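PDB 7OMU: macro domain-containing protein from Thermosipho africanus, which joins a DarT-family domain to a macro domain in a single chain, the latter holding adenosine-5-diphosphoribose in its pocket. Local coordinates for residues Val59-Arg68 with Met93-Leu102. The protein carries 1 engineered substitution. Residues are numbered along the deposited sequence; the frame is centred on the assembly and turned at random.
Sequences VYDNSIVLKR and MLYRLLVQGL
The Tyr60 ring meets Met93 at its edge: SD lies 4.8 Å from the ring centroid and 77° off the ring normal, near the ring plane, with CG of the same methionine also in plane beside CE1. This is a Met-aromatic contact in which the two side chains cross at about a right angle. The guanidinium of Arg96 is approached instead over one face, where Ile64 CD1 stands 3.2 Å above the plane, displaced toward the rim, and comes within 3.5 Å of Arg96 NH1. A third flat group, the Arg68 guanidinium, receives the Met93 methyl CE at its edge. With Met93 CG anti to the backbone N (chi1 -176°) and the chain bent at chi2 and chi3, SD is set at the Tyr60 ring and CE is carried on to Arg68 and to Ile64 CG2, 3.8 Å away.

Leu97 CD2 packs on the carbonyl oxygen Val59 O and obliquely toward the Tyr60 ring, while Val59 and Leu102 meet tip to tip, with Val59 CB 3.7 Å from Leu102 CD2. The helical segments 62-68 and 93-99 run roughly antiparallel (149°), their axes no nearer than 13.3 Å. Val59 and Tyr60 before one helix and Leu102 after the other bridge this gap inside the DarT-family region, along with helical Ile64, Met93, Arg96 and Leu97. On its far flank, helix 92-99 sends Leu94 and Leu98 onto strand 107-113.

Polar groups line another side of the contact without locking it. Asp61 OD2 lies 2.9 Å from Gln100 NE2, but at a poor angle for a hydrogen bond. Arg96 NH2 is 4.1 Å from the same OD2, which sits well out of the guanidinium plane, so any attraction is probably diffuse and electrostatic. Cohesion between the two segments therefore appears to rest chiefly on sulfur, methyl and ring contacts, with charge probably contributing less.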
ATOM      1  N   VAL A  59      17.132  -2.293  10.901  1.00153.13           N
ATOM      2  CA  VAL A  59      16.105  -3.301  11.316  1.00153.24           C
ATOM      3  C   VAL A  59      15.708  -4.129  10.087  1.00146.05           C
ATOM      4  O   VAL A  59      14.866  -3.666   9.304  1.00139.17           O
ATOM      5  CB  VAL A  59      14.876  -2.642  11.983  1.00156.51           C
ATOM      6  CG1 VAL A  59      13.762  -3.643  12.276  1.00155.70           C
ATOM      7  CG2 VAL A  59      15.255  -1.892  13.256  1.00156.20           C
ATOM      8  N   TYR A  60      16.342  -5.294   9.928  1.00145.68           N
ATOM      9  CA  TYR A  60      15.922  -6.422   9.054  1.00145.28           C
ATOM     10  C   TYR A  60      15.944  -7.698   9.904  1.00146.06           C
ATOM     11  O   TYR A  60      17.027  -8.025  10.424  1.00148.72           O
ATOM     12  CB  TYR A  60      16.864  -6.591   7.856  1.00143.96           C
ATOM     13  CG  TYR A  60      16.588  -5.702   6.669  1.00143.16           C
ATOM     14  CD1 TYR A  60      15.349  -5.698   6.048  1.00141.35           C
ATOM     15  CD2 TYR A  60      17.580  -4.892   6.137  1.00144.90           C
ATOM     16  CE1 TYR A  60      15.089  -4.884   4.956  1.00141.11           C
ATOM     17  CE2 TYR A  60      17.341  -4.079   5.039  1.00143.19           C
ATOM     18  CZ  TYR A  60      16.089  -4.071   4.447  1.00142.26           C
ATOM     19  OH  TYR A  60      15.848  -3.266   3.369  1.00138.89           O
ATOM     20  N   ASP A  61      14.810  -8.393  10.045  1.00144.22           N
ATOM     21  CA  ASP A  61      14.702  -9.633  10.865  1.00143.78           C
ATOM     22  C   ASP A  61      15.783 -10.624  10.415  1.00138.56           C
ATOM     23  O   ASP A  61      15.996 -10.745   9.192  1.00132.31           O
ATOM     24  CB  ASP A  61      13.303 -10.250  10.788  1.00148.07           C
ATOM     25  CG  ASP A  61      12.889 -10.997  12.049  1.00155.35           C
ATOM     26  OD1 ASP A  61      13.739 -11.707  12.626  1.00160.43           O
ATOM     27  OD2 ASP A  61      11.719 -10.848  12.457  1.00157.91           O
ATOM     28  N   ASN A  62      16.440 -11.293  11.374  1.00136.89           N
ATOM     29  CA  ASN A  62      17.561 -12.249  11.151  1.00134.09           C
ATOM     30  C   ASN A  62      17.150 -13.306  10.123  1.00131.45           C
ATOM     31  O   ASN A  62      18.017 -13.706   9.324  1.00133.17           O
ATOM     32  CB  ASN A  62      18.006 -12.929  12.449  1.00136.11           C
ATOM     33  CG  ASN A  62      19.139 -12.197  13.132  1.00137.08           C
ATOM     34  OD1 ASN A  62      18.971 -11.673  14.231  1.00137.56           O
ATOM     35  ND2 ASN A  62      20.292 -12.151  12.482  1.00136.80           N
ATOM     36  N   SER A  63      15.887 -13.747  10.168  1.00128.04           N
ATOM     37  CA  SER A  63      15.270 -14.695   9.205  1.00125.78           C
ATOM     38  C   SER A  63      15.550 -14.238   7.766  1.00127.19           C
ATOM     39  O   SER A  63      15.927 -15.100   6.945  1.00130.79           O
ATOM     40  CB  SER A  63      13.794 -14.850   9.468  1.00123.49           C
ATOM     41  OG  SER A  63      13.154 -13.587   9.569  1.00121.15           O
ATOM     42  N   ILE A  64      15.399 -12.935   7.484  1.00127.43           N
ATOM     43  CA  ILE A  64      15.650 -12.315   6.144  1.00124.26           C
ATOM     44  C   ILE A  64      17.163 -12.250   5.887  1.00125.59           C
ATOM     45  O   ILE A  64      17.574 -12.615   4.766  1.00129.05           O
ATOM     46  CB  ILE A  64      14.995 -10.921   6.036  1.00122.35           C
ATOM     47  CG1 ILE A  64      13.469 -11.007   6.108  1.00120.90           C
ATOM     48  CG2 ILE A  64      15.449 -10.194   4.778  1.00121.48           C
ATOM     49  CD1 ILE A  64      12.858  -9.954   6.990  1.00123.22           C
ATOM     50  N   VAL A  65      17.952 -11.802   6.873  1.00123.20           N
ATOM     51  CA  VAL A  65      19.434 -11.625   6.759  1.00121.36           C
ATOM     52  C   VAL A  65      20.058 -12.970   6.364  1.00120.45           C
ATOM     53  O   VAL A  65      20.833 -12.995   5.387  1.00118.15           O
ATOM     54  CB  VAL A  65      20.053 -11.067   8.058  1.00124.30           C
ATOM     55  CG1 VAL A  65      21.577 -11.039   8.006  1.00125.52           C
ATOM     56  CG2 VAL A  65      19.523  -9.682   8.395  1.00124.44           C
ATOM     57  N   LEU A  66      19.705 -14.045   7.080  1.00122.14           N
ATOM     58  CA  LEU A  66      20.278 -15.411   6.911  1.00124.27           C
ATOM     59  C   LEU A  66      19.775 -16.044   5.607  1.00124.40           C
ATOM     60  O   LEU A  66      20.431 -16.993   5.138  1.00130.50           O
ATOM     61  CB  LEU A  66      19.929 -16.262   8.138  1.00124.72           C
ATOM     62  CG  LEU A  66      20.611 -15.831   9.440  1.00127.02           C
ATOM     63  CD1 LEU A  66      19.826 -16.294  10.659  1.00126.40           C
ATOM     64  CD2 LEU A  66      22.050 -16.332   9.501  1.00128.18           C
ATOM     65  N   LYS A  67      18.677 -15.535   5.036  1.00123.33           N
ATOM     66  CA  LYS A  67      18.142 -15.961   3.711  1.00124.77           C
ATOM     67  C   LYS A  67      18.947 -15.294   2.587  1.00122.69           C
ATOM     68  O   LYS A  67      19.288 -15.996   1.616  1.00123.12           O
ATOM     69  CB  LYS A  67      16.657 -15.611   3.576  1.00126.41           C
ATOM     70  CG  LYS A  67      15.928 -16.364   2.471  1.00131.13           C
ATOM     71  CD  LYS A  67      14.499 -15.906   2.248  1.00135.23           C
ATOM     72  CE  LYS A  67      13.638 -16.941   1.551  1.00139.74           C
ATOM     73  NZ  LYS A  67      14.060 -17.168   0.148  1.00141.43           N
ATOM     74  N   ARG A  68      19.226 -13.992   2.721  1.00123.10           N
ATOM     75  CA  ARG A  68      19.920 -13.157   1.700  1.00124.85           C
ATOM     76  C   ARG A  68      21.385 -13.595   1.585  1.00126.25           C
ATOM     77  O   ARG A  68      21.894 -13.665   0.445  1.00133.07           O
ATOM     78  CB  ARG A  68      19.849 -11.667   2.058  1.00129.47           C
ATOM     79  CG  ARG A  68      18.446 -11.079   2.112  1.00133.41           C
ATOM     80  CD  ARG A  68      17.836 -10.885   0.739  1.00140.59           C
ATOM     81  NE  ARG A  68      18.108  -9.586   0.139  1.00144.00           N
ATOM     82  CZ  ARG A  68      17.448  -8.465   0.417  1.00147.44           C
ATOM     83  NH1 ARG A  68      16.472  -8.455   1.314  1.00147.64           N
ATOM     84  NH2 ARG A  68      17.774  -7.347  -0.210  1.00149.18           N
ATOM     85  N   MET A  93       8.366  -5.765   1.658  1.00 80.58           N
ATOM     86  CA  MET A  93       9.506  -5.564   2.588  1.00 86.43           C
ATOM     87  C   MET A  93       9.209  -4.342   3.458  1.00 85.38           C
ATOM     88  O   MET A  93       9.232  -4.479   4.700  1.00 85.06           O
ATOM     89  CB  MET A  93      10.830  -5.352   1.847  1.00 96.90           C
ATOM     90  CG  MET A  93      12.027  -5.233   2.781  1.00105.89           C
ATOM     91  SD  MET A  93      12.127  -6.641   3.920  1.00123.36           S
ATOM     92  CE  MET A  93      13.228  -7.718   2.999  1.00122.34           C
ATOM     93  N   LEU A  94       8.924  -3.199   2.830  1.00 84.13           N
ATOM     94  CA  LEU A  94       8.576  -1.941   3.544  1.00 83.31           C
ATOM     95  C   LEU A  94       7.371  -2.196   4.456  1.00 81.54           C
ATOM     96  O   LEU A  94       7.396  -1.744   5.617  1.00 79.92           O
ATOM     97  CB  LEU A  94       8.274  -0.833   2.533  1.00 81.59           C
ATOM     98  CG  LEU A  94       8.011   0.543   3.141  1.00 83.15           C
ATOM     99  CD1 LEU A  94       9.121   0.957   4.097  1.00 85.92           C
ATOM    100  CD2 LEU A  94       7.860   1.581   2.052  1.00 83.22           C
ATOM    101  N   TYR A  95       6.370  -2.923   3.958  1.00 80.69           N
ATOM    102  CA  TYR A  95       5.159  -3.298   4.725  1.00 82.67           C
ATOM    103  C   TYR A  95       5.554  -4.168   5.921  1.00 85.48           C
ATOM    104  O   TYR A  95       4.997  -3.950   7.011  1.00 86.07           O
ATOM    105  CB  TYR A  95       4.144  -4.035   3.853  1.00 82.69           C
ATOM    106  CG  TYR A  95       2.769  -4.054   4.464  1.00 85.05           C
ATOM    107  CD1 TYR A  95       1.909  -2.984   4.294  1.00 87.68           C
ATOM    108  CD2 TYR A  95       2.348  -5.111   5.256  1.00 85.80           C
ATOM    109  CE1 TYR A  95       0.646  -2.982   4.862  1.00 91.27           C
ATOM    110  CE2 TYR A  95       1.091  -5.122   5.835  1.00 87.29           C
ATOM    111  CZ  TYR A  95       0.237  -4.054   5.634  1.00 90.98           C
ATOM    112  OH  TYR A  95      -1.004  -4.047   6.200  1.00 96.41           O
ATOM    113  N   ARG A  96       6.463  -5.129   5.716  1.00 88.45           N
ATOM    114  CA  ARG A  96       6.950  -6.046   6.781  1.00 92.22           C
ATOM    115  C   ARG A  96       7.587  -5.219   7.899  1.00 90.83           C
ATOM    116  O   ARG A  96       7.319  -5.529   9.073  1.00 90.58           O
ATOM    117  CB  ARG A  96       7.954  -7.071   6.242  1.00 98.36           C
ATOM    118  CG  ARG A  96       8.811  -7.730   7.319  1.00103.95           C
ATOM    119  CD  ARG A  96       9.331  -9.094   6.945  1.00109.46           C
ATOM    120  NE  ARG A  96       9.325  -9.970   8.110  1.00116.64           N
ATOM    121  CZ  ARG A  96       9.593 -11.272   8.095  1.00127.68           C
ATOM    122  NH1 ARG A  96       9.909 -11.883   6.965  1.00132.25           N
ATOM    123  NH2 ARG A  96       9.551 -11.965   9.222  1.00132.83           N
ATOM    124  N   LEU A  97       8.406  -4.226   7.544  1.00 88.44           N
ATOM    125  CA  LEU A  97       9.131  -3.381   8.528  1.00 90.45           C
ATOM    126  C   LEU A  97       8.121  -2.603   9.376  1.00 91.25           C
ATOM    127  O   LEU A  97       8.351  -2.479  10.591  1.00 97.58           O
ATOM    128  CB  LEU A  97      10.086  -2.428   7.802  1.00 89.74           C
ATOM    129  CG  LEU A  97      11.244  -3.070   7.040  1.00 89.58           C
ATOM    130  CD1 LEU A  97      12.278  -2.020   6.684  1.00 88.78           C
ATOM    131  CD2 LEU A  97      11.897  -4.201   7.825  1.00 93.80           C
ATOM    132  N   LEU A  98       7.043  -2.110   8.765  1.00 91.32           N
ATOM    133  CA  LEU A  98       6.063  -1.218   9.439  1.00 92.58           C
ATOM    134  C   LEU A  98       5.190  -2.018  10.407  1.00 95.00           C
ATOM    135  O   LEU A  98       4.824  -1.453  11.449  1.00103.90           O
ATOM    136  CB  LEU A  98       5.216  -0.489   8.393  1.00 89.63           C
ATOM    137  CG  LEU A  98       5.946   0.619   7.637  1.00 89.28           C
ATOM    138  CD1 LEU A  98       5.081   1.156   6.512  1.00 88.19           C
ATOM    139  CD2 LEU A  98       6.373   1.744   8.577  1.00 91.14           C
ATOM    140  N   VAL A  99       4.873  -3.276  10.090  1.00 94.80           N
ATOM    141  CA  VAL A  99       4.011  -4.134  10.958  1.00 97.87           C
ATOM    142  C   VAL A  99       4.872  -4.792  12.043  1.00100.55           C
ATOM    143  O   VAL A  99       4.312  -5.073  13.111  1.00105.80           O
ATOM    144  CB  VAL A  99       3.185  -5.160  10.157  1.00 95.71           C
ATOM    145  CG1 VAL A  99       2.346  -4.469   9.092  1.00 96.22           C
ATOM    146  CG2 VAL A  99       4.033  -6.261   9.547  1.00 94.21           C
ATOM    147  N   GLN A 100       6.176  -4.979  11.803  1.00102.79           N
ATOM    148  CA  GLN A 100       7.156  -5.470  12.814  1.00106.31           C
ATOM    149  C   GLN A 100       7.490  -4.360  13.826  1.00107.52           C
ATOM    150  O   GLN A 100       8.553  -4.459  14.459  1.00108.90           O
ATOM    151  CB  GLN A 100       8.460  -5.928  12.156  1.00110.54           C
ATOM    152  CG  GLN A 100       8.429  -7.332  11.578  1.00114.56           C
ATOM    153  CD  GLN A 100       9.776  -7.712  11.001  1.00120.32           C
ATOM    154  OE1 GLN A 100      10.557  -6.869  10.551  1.00116.83           O
ATOM    155  NE2 GLN A 100      10.060  -9.003  11.009  1.00124.65           N
ATOM    156  N   GLY A 101       6.646  -3.330  13.962  1.00107.27           N
ATOM    157  CA  GLY A 101       6.727  -2.344  15.057  1.00108.13           C
ATOM    158  C   GLY A 101       7.389  -1.037  14.645  1.00105.84           C
ATOM    159  O   GLY A 101       7.111  -0.020  15.303  1.00107.57           O
ATOM    160  N   LEU A 102       8.252  -1.055  13.625  1.00102.13           N
ATOM    161  CA  LEU A 102       8.922   0.160  13.084  1.00100.30           C
ATOM    162  C   LEU A 102       7.839   1.112  12.554  1.00100.08           C
ATOM    163  O   LEU A 102       6.812   0.608  12.061  1.00102.82           O
ATOM    164  CB  LEU A 102       9.903  -0.274  11.988  1.00 98.23           C
ATOM    165  CG  LEU A 102      11.278   0.390  11.981  1.00 99.03           C
ATOM    166  CD1 LEU A 102      11.919   0.365  13.360  1.00103.05           C
ATOM    167  CD2 LEU A 102      12.189  -0.297  10.972  1.00 97.64           C
TER